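Local coordinates for 2'-deoxycytidine 5'-triphosphate deaminase (Agrobacterium tumefaciens, PDB 2R9Q), which probably deaminates dCTP to dUTP, a step that supplies precursor for thymidylate synthesis, at residues A268-T280 against Y293-Q305. Sequence-based numbering, arbitrary orientation.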
ATOM      1  N   ALA B 268      20.660  28.799  -7.933  1.00 65.70           N
ATOM      2  CA  ALA B 268      21.904  28.311  -8.509  1.00 64.62           C
ATOM      3  C   ALA B 268      22.975  28.571  -7.441  1.00 64.10           C
ATOM      4  O   ALA B 268      23.242  29.717  -7.098  1.00 63.27           O
ATOM      5  CB  ALA B 268      22.221  29.047  -9.805  1.00 63.44           C
ATOM      6  N   VAL B 269      23.580  27.505  -6.928  1.00 63.88           N
ATOM      7  CA  VAL B 269      24.481  27.573  -5.777  1.00 64.45           C
ATOM      8  C   VAL B 269      25.961  27.227  -6.126  1.00 64.69           C
ATOM      9  O   VAL B 269      26.243  26.487  -7.065  1.00 64.31           O
ATOM     10  CB  VAL B 269      23.863  26.748  -4.547  1.00 64.72           C
ATOM     11  CG1 VAL B 269      24.050  25.212  -4.659  1.00 62.51           C
ATOM     12  CG2 VAL B 269      24.418  27.250  -3.249  1.00 66.55           C
ATOM     13  N   HIS B 270      26.900  27.810  -5.384  1.00 65.44           N
ATOM     14  CA  HIS B 270      28.343  27.593  -5.575  1.00 65.88           C
ATOM     15  C   HIS B 270      29.003  27.328  -4.206  1.00 66.00           C
ATOM     16  O   HIS B 270      28.692  27.986  -3.208  1.00 64.96           O
ATOM     17  CB  HIS B 270      28.938  28.792  -6.316  1.00 66.18           C
ATOM     18  CG  HIS B 270      30.441  28.893  -6.309  1.00 67.06           C
ATOM     19  ND1 HIS B 270      31.267  27.902  -6.804  1.00 69.65           N
ATOM     20  CD2 HIS B 270      31.260  29.905  -5.936  1.00 65.58           C
ATOM     21  CE1 HIS B 270      32.526  28.290  -6.712  1.00 68.13           C
ATOM     22  NE2 HIS B 270      32.544  29.506  -6.197  1.00 68.15           N
ATOM     23  N   VAL B 271      29.845  26.288  -4.174  1.00 66.84           N
ATOM     24  CA  VAL B 271      30.709  25.954  -3.035  1.00 66.93           C
ATOM     25  C   VAL B 271      32.176  26.242  -3.456  1.00 68.01           C
ATOM     26  O   VAL B 271      32.738  25.535  -4.287  1.00 66.49           O
ATOM     27  CB  VAL B 271      30.538  24.491  -2.578  1.00 66.20           C
ATOM     28  CG1 VAL B 271      31.282  24.255  -1.304  1.00 63.84           C
ATOM     29  CG2 VAL B 271      29.066  24.140  -2.379  1.00 65.95           C
ATOM     30  N   PRO B 272      32.769  27.336  -2.932  1.00 70.04           N
ATOM     31  CA  PRO B 272      34.180  27.667  -3.176  1.00 70.99           C
ATOM     32  C   PRO B 272      35.147  26.554  -2.766  1.00 71.23           C
ATOM     33  O   PRO B 272      34.840  25.796  -1.847  1.00 70.78           O
ATOM     34  CB  PRO B 272      34.392  28.906  -2.309  1.00 71.35           C
ATOM     35  CG  PRO B 272      33.026  29.526  -2.190  1.00 70.28           C
ATOM     36  CD  PRO B 272      32.105  28.381  -2.130  1.00 70.29           C
ATOM     37  N   PRO B 273      36.317  26.465  -3.428  1.00 71.77           N
ATOM     38  CA  PRO B 273      37.274  25.362  -3.240  1.00 71.71           C
ATOM     39  C   PRO B 273      37.884  25.151  -1.861  1.00 71.21           C
ATOM     40  O   PRO B 273      38.546  24.137  -1.651  1.00 70.86           O
ATOM     41  CB  PRO B 273      38.392  25.703  -4.215  1.00 71.99           C
ATOM     42  CG  PRO B 273      37.736  26.538  -5.231  1.00 72.83           C
ATOM     43  CD  PRO B 273      36.798  27.397  -4.456  1.00 72.24           C
ATOM     44  N   LEU B 274      37.692  26.093  -0.943  1.00 70.55           N
ATOM     45  CA  LEU B 274      38.223  25.973   0.406  1.00 70.28           C
ATOM     46  C   LEU B 274      37.099  25.705   1.415  1.00 69.85           C
ATOM     47  O   LEU B 274      37.296  25.796   2.637  1.00 67.76           O
ATOM     48  CB  LEU B 274      38.947  27.254   0.783  1.00 70.44           C
ATOM     49  CG  LEU B 274      40.200  27.655   0.033  1.00 70.29           C
ATOM     50  CD1 LEU B 274      40.690  28.971   0.673  1.00 69.25           C
ATOM     51  CD2 LEU B 274      41.220  26.514   0.118  1.00 69.44           C
ATOM     52  N   TYR B 275      35.920  25.419   0.866  1.00 69.67           N
ATOM     53  CA  TYR B 275      34.739  25.076   1.625  1.00 69.99           C
ATOM     54  C   TYR B 275      34.073  23.827   1.052  1.00 68.95           C
ATOM     55  O   TYR B 275      34.109  23.559  -0.158  1.00 66.96           O
ATOM     56  CB  TYR B 275      33.767  26.250   1.640  1.00 71.28           C
ATOM     57  CG  TYR B 275      34.370  27.482   2.263  1.00 72.75           C
ATOM     58  CD1 TYR B 275      34.102  27.808   3.586  1.00 73.96           C
ATOM     59  CD2 TYR B 275      35.248  28.298   1.538  1.00 73.97           C
ATOM     60  CE1 TYR B 275      34.670  28.936   4.183  1.00 75.38           C
ATOM     61  CE2 TYR B 275      35.835  29.429   2.122  1.00 75.57           C
ATOM     62  CZ  TYR B 275      35.542  29.741   3.450  1.00 74.75           C
ATOM     63  OH  TYR B 275      36.107  30.852   4.054  1.00 74.85           O
ATOM     64  N   ALA B 276      33.523  23.030   1.956  1.00 68.48           N
ATOM     65  CA  ALA B 276      32.579  22.000   1.590  1.00 68.43           C
ATOM     66  C   ALA B 276      31.213  22.426   2.143  1.00 67.80           C
ATOM     67  O   ALA B 276      31.128  23.329   2.980  1.00 66.86           O
ATOM     68  CB  ALA B 276      33.023  20.650   2.148  1.00 67.99           C
ATOM     69  N   ALA B 277      30.152  21.806   1.622  1.00 68.03           N
ATOM     70  CA  ALA B 277      28.786  21.979   2.137  1.00 67.84           C
ATOM     71  C   ALA B 277      28.047  20.645   2.409  1.00 67.84           C
ATOM     72  O   ALA B 277      28.467  19.559   2.002  1.00 66.02           O
ATOM     73  CB  ALA B 277      27.967  22.864   1.205  1.00 66.95           C
ATOM     74  N   GLU B 278      26.939  20.770   3.127  1.00 68.43           N
ATOM     75  CA  GLU B 278      26.036  19.687   3.382  1.00 69.65           C
ATOM     76  C   GLU B 278      24.620  20.231   3.316  1.00 70.11           C
ATOM     77  O   GLU B 278      24.327  21.292   3.858  1.00 68.70           O
ATOM     78  CB  GLU B 278      26.322  19.050   4.733  1.00 69.76           C
ATOM     79  CG  GLU B 278      25.607  17.741   4.992  1.00 70.12           C
ATOM     80  CD  GLU B 278      26.082  17.040   6.270  1.00 70.51           C
ATOM     81  OE1 GLU B 278      26.967  17.544   7.000  1.00 74.68           O
ATOM     82  OE2 GLU B 278      25.577  15.953   6.552  1.00 73.62           O
ATOM     83  N   MET B 279      23.768  19.492   2.610  1.00 71.57           N
ATOM     84  CA  MET B 279      22.368  19.821   2.452  1.00 72.91           C
ATOM     85  C   MET B 279      21.655  19.345   3.719  1.00 72.80           C
ATOM     86  O   MET B 279      21.932  18.253   4.195  1.00 71.45           O
ATOM     87  CB  MET B 279      21.823  19.088   1.211  1.00 73.74           C
ATOM     88  CG  MET B 279      21.081  19.961   0.199  1.00 76.41           C
ATOM     89  SD  MET B 279      19.479  20.514   0.782  1.00 78.60           S
ATOM     90  CE  MET B 279      19.857  22.185   1.274  1.00 77.12           C
ATOM     91  N   THR B 280      20.776  20.174   4.272  1.00 73.49           N
ATOM     92  CA  THR B 280      19.979  19.801   5.449  1.00 74.89           C
ATOM     93  C   THR B 280      18.474  20.044   5.195  1.00 75.74           C
ATOM     94  O   THR B 280      18.121  20.928   4.432  1.00 74.08           O
ATOM     95  CB  THR B 280      20.417  20.576   6.725  1.00 74.48           C
ATOM     96  OG1 THR B 280      20.291  21.989   6.496  1.00 74.32           O
ATOM     97  CG2 THR B 280      21.858  20.245   7.098  1.00 73.98           C
ATOM     98  N   TYR B 293      17.622  12.034   1.423  1.00 63.55           N
ATOM     99  CA  TYR B 293      18.962  11.733   0.884  1.00 64.48           C
ATOM    100  C   TYR B 293      19.846  12.984   0.714  1.00 64.25           C
ATOM    101  O   TYR B 293      20.709  13.024  -0.148  1.00 62.36           O
ATOM    102  CB  TYR B 293      18.875  10.952  -0.431  1.00 64.10           C
ATOM    103  CG  TYR B 293      17.793   9.922  -0.409  1.00 63.62           C
ATOM    104  CD1 TYR B 293      17.870   8.853   0.456  1.00 64.65           C
ATOM    105  CD2 TYR B 293      16.662  10.045  -1.206  1.00 62.96           C
ATOM    106  CE1 TYR B 293      16.859   7.898   0.527  1.00 62.99           C
ATOM    107  CE2 TYR B 293      15.649   9.098  -1.146  1.00 63.80           C
ATOM    108  CZ  TYR B 293      15.757   8.016  -0.275  1.00 63.47           C
ATOM    109  OH  TYR B 293      14.774   7.043  -0.215  1.00 62.20           O
ATOM    110  N   ALA B 294      19.606  13.978   1.573  1.00 64.89           N
ATOM    111  CA  ALA B 294      20.481  15.152   1.679  1.00 65.32           C
ATOM    112  C   ALA B 294      21.900  14.627   1.795  1.00 64.96           C
ATOM    113  O   ALA B 294      22.156  13.591   2.419  1.00 65.08           O
ATOM    114  CB  ALA B 294      20.112  16.049   2.900  1.00 64.87           C
ATOM    115  N   GLY B 295      22.806  15.303   1.120  1.00 64.40           N
ATOM    116  CA  GLY B 295      24.149  14.804   1.017  1.00 64.18           C
ATOM    117  C   GLY B 295      25.219  15.857   1.082  1.00 63.55           C
ATOM    118  O   GLY B 295      24.998  17.031   1.444  1.00 61.90           O
ATOM    119  N   PHE B 296      26.405  15.390   0.736  1.00 63.83           N
ATOM    120  CA  PHE B 296      27.592  16.224   0.715  1.00 64.03           C
ATOM    121  C   PHE B 296      27.704  16.950  -0.632  1.00 63.98           C
ATOM    122  O   PHE B 296      27.384  16.404  -1.648  1.00 62.98           O
ATOM    123  CB  PHE B 296      28.825  15.367   0.993  1.00 63.28           C
ATOM    124  CG  PHE B 296      28.874  14.802   2.380  1.00 61.14           C
ATOM    125  CD1 PHE B 296      28.600  15.600   3.495  1.00 61.79           C
ATOM    126  CD2 PHE B 296      29.224  13.471   2.587  1.00 60.57           C
ATOM    127  CE1 PHE B 296      28.694  15.071   4.781  1.00 60.98           C
ATOM    128  CE2 PHE B 296      29.299  12.940   3.858  1.00 59.18           C
ATOM    129  CZ  PHE B 296      29.029  13.739   4.957  1.00 60.84           C
ATOM    130  N   PHE B 297      28.093  18.217  -0.570  1.00 64.99           N
ATOM    131  CA  PHE B 297      28.517  19.012  -1.712  1.00 65.33           C
ATOM    132  C   PHE B 297      30.027  19.155  -1.645  1.00 65.82           C
ATOM    133  O   PHE B 297      30.582  19.428  -0.590  1.00 64.74           O
ATOM    134  CB  PHE B 297      27.856  20.390  -1.660  1.00 65.27           C
ATOM    135  CG  PHE B 297      26.433  20.375  -2.065  1.00 63.92           C
ATOM    136  CD1 PHE B 297      26.027  20.998  -3.219  1.00 65.68           C
ATOM    137  CD2 PHE B 297      25.484  19.699  -1.306  1.00 63.74           C
ATOM    138  CE1 PHE B 297      24.685  20.967  -3.590  1.00 66.29           C
ATOM    139  CE2 PHE B 297      24.177  19.659  -1.681  1.00 62.65           C
ATOM    140  CZ  PHE B 297      23.771  20.302  -2.811  1.00 64.72           C
ATOM    141  N   ASP B 298      30.687  18.959  -2.773  1.00 66.58           N
ATOM    142  CA  ASP B 298      32.148  19.073  -2.834  1.00 67.54           C
ATOM    143  C   ASP B 298      32.609  20.493  -3.118  1.00 67.31           C
ATOM    144  O   ASP B 298      31.923  21.229  -3.808  1.00 65.88           O
ATOM    145  CB  ASP B 298      32.736  18.160  -3.924  1.00 67.59           C
ATOM    146  CG  ASP B 298      32.873  16.703  -3.487  1.00 68.64           C
ATOM    147  OD1 ASP B 298      33.410  16.428  -2.360  1.00 67.87           O
ATOM    148  OD2 ASP B 298      32.453  15.845  -4.311  1.00 67.63           O
ATOM    149  N   PRO B 299      33.801  20.854  -2.614  1.00 68.69           N
ATOM    150  CA  PRO B 299      34.483  22.066  -3.064  1.00 69.85           C
ATOM    151  C   PRO B 299      34.503  22.121  -4.565  1.00 69.79           C
ATOM    152  O   PRO B 299      34.806  21.118  -5.199  1.00 70.27           O
ATOM    153  CB  PRO B 299      35.913  21.903  -2.526  1.00 69.65           C
ATOM    154  CG  PRO B 299      35.835  20.928  -1.450  1.00 69.21           C
ATOM    155  CD  PRO B 299      34.576  20.142  -1.584  1.00 68.62           C
ATOM    156  N   GLY B 300      34.157  23.268  -5.119  1.00 70.68           N
ATOM    157  CA  GLY B 300      34.085  23.428  -6.577  1.00 71.52           C
ATOM    158  C   GLY B 300      32.712  23.177  -7.194  1.00 71.94           C
ATOM    159  O   GLY B 300      32.546  23.357  -8.400  1.00 70.76           O
ATOM    160  N   PHE B 301      31.723  22.753  -6.395  1.00 72.47           N
ATOM    161  CA  PHE B 301      30.369  22.564  -6.926  1.00 73.04           C
ATOM    162  C   PHE B 301      29.881  23.904  -7.474  1.00 74.02           C
ATOM    163  O   PHE B 301      30.076  24.956  -6.840  1.00 72.34           O
ATOM    164  CB  PHE B 301      29.372  22.026  -5.867  1.00 72.83           C
ATOM    165  CG  PHE B 301      27.945  21.911  -6.372  1.00 71.19           C
ATOM    166  CD1 PHE B 301      27.490  20.741  -6.955  1.00 72.06           C
ATOM    167  CD2 PHE B 301      27.072  22.985  -6.293  1.00 70.66           C
ATOM    168  CE1 PHE B 301      26.176  20.638  -7.427  1.00 72.67           C
ATOM    169  CE2 PHE B 301      25.774  22.885  -6.760  1.00 71.65           C
ATOM    170  CZ  PHE B 301      25.321  21.714  -7.319  1.00 71.67           C
ATOM    171  N   GLY B 302      29.243  23.845  -8.642  1.00 76.03           N
ATOM    172  CA  GLY B 302      28.752  25.024  -9.335  1.00 78.46           C
ATOM    173  C   GLY B 302      29.820  26.066  -9.620  1.00 80.65           C
ATOM    174  O   GLY B 302      29.531  27.250  -9.621  1.00 80.52           O
ATOM    175  N   HIS B 303      31.056  25.620  -9.829  1.00 83.69           N
ATOM    176  CA  HIS B 303      32.208  26.493 -10.142  1.00 86.31           C
ATOM    177  C   HIS B 303      31.839  27.486 -11.255  1.00 86.54           C
ATOM    178  O   HIS B 303      31.143  27.126 -12.213  1.00 85.25           O
ATOM    179  CB  HIS B 303      33.423  25.646 -10.580  1.00 87.71           C
ATOM    180  CG  HIS B 303      33.067  24.544 -11.554  1.00 92.57           C
ATOM    181  ND1 HIS B 303      33.125  24.706 -12.926  1.00 97.64           N
ATOM    182  CD2 HIS B 303      32.589  23.286 -11.348  1.00 96.52           C
ATOM    183  CE1 HIS B 303      32.721  23.591 -13.519  1.00 98.80           C
ATOM    184  NE2 HIS B 303      32.387  22.716 -12.583  1.00 99.08           N
ATOM    185  N   ALA B 304      32.299  28.729 -11.097  1.00 87.41           N
ATOM    186  CA  ALA B 304      32.056  29.783 -12.071  1.00 88.09           C
ATOM    187  C   ALA B 304      32.542  29.332 -13.447  1.00 88.45           C
ATOM    188  O   ALA B 304      33.621  28.759 -13.577  1.00 88.32           O
ATOM    189  CB  ALA B 304      32.725  31.091 -11.634  1.00 87.99           C
ATOM    190  N   GLN B 305      31.711  29.569 -14.457  1.00 89.12           N
ATOM    191  CA  GLN B 305      31.899  29.021 -15.800  1.00 89.78           C
ATOM    192  C   GLN B 305      32.105  30.157 -16.831  1.00 89.84           C
ATOM    193  O   GLN B 305      32.280  31.333 -16.476  1.00 89.04           O
ATOM    194  CB  GLN B 305      30.675  28.166 -16.178  1.00 89.99           C
ATOM    195  CG  GLN B 305      30.977  26.877 -16.938  1.00 90.07           C
ATOM    196  CD  GLN B 305      31.316  25.713 -16.011  1.00 90.68           C
ATOM    197  OE1 GLN B 305      32.241  25.805 -15.208  1.00 90.44           O
ATOM    198  NE2 GLN B 305      30.569  24.616 -16.123  1.00 88.66           N
TER
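His270 turns its CG anti to the backbone N (chi1 166°), swinging the imidazole beside the chain of 293-305, where ND1 donates to Phe301 O at 3.2 Å. Backbone N of Val271 reaches the same oxygen, Phe301 O, at 3.0 Å but from the opposite face of its carbonyl plane. Histidine suits the place because a ring nitrogen can serve a backbone carbonyl while the flat ring lies against Pro272.

Just before Phe301, the chain makes a type II turn from Asp298 to Phe301. Gly300 N donates to Val271 O (2.8 Å), and the positive phi of Gly300, 93°, would jam a beta-carbon against the preceding carbonyl. At Gly302 the constraint comes from the other segment: a beta-carbon would run into Val269 O. Pro299, at the turn's second position, lays its ring against Tyr275 O.

Strands 275-280 and 296-297 pair antiparallel. Ala277 and Phe297 form a hydrogen-bonded pair, with Phe297 N to Ala277 O at 2.9 Å and a longer return bond, Ala277 N to Phe297 O, at 3.3 Å; Met279 N continues the ladder to Gly295 O. On the face bearing Ala277, the broad Phe297 ring touches flexible Met279 on one side (CE2 to CG 3.6 Å), while CD1, across the ring, sits over the centre of the Phe301 ring, edge-to-face. On the other face, extended Glu278 packs CG and CD alongside Phe296, its carboxylate plane 57° from the ring, and its long chain lets OE2 bond Asn111.

The contact thus adds a short edge strand to the antiparallel sheet that also holds 275-281 and 331-339. Ala277 O and Phe297 O, both acceptors and 3.3 Å apart, each also take a bond from Arg167, whose positive charge would probably ease their mutual repulsion.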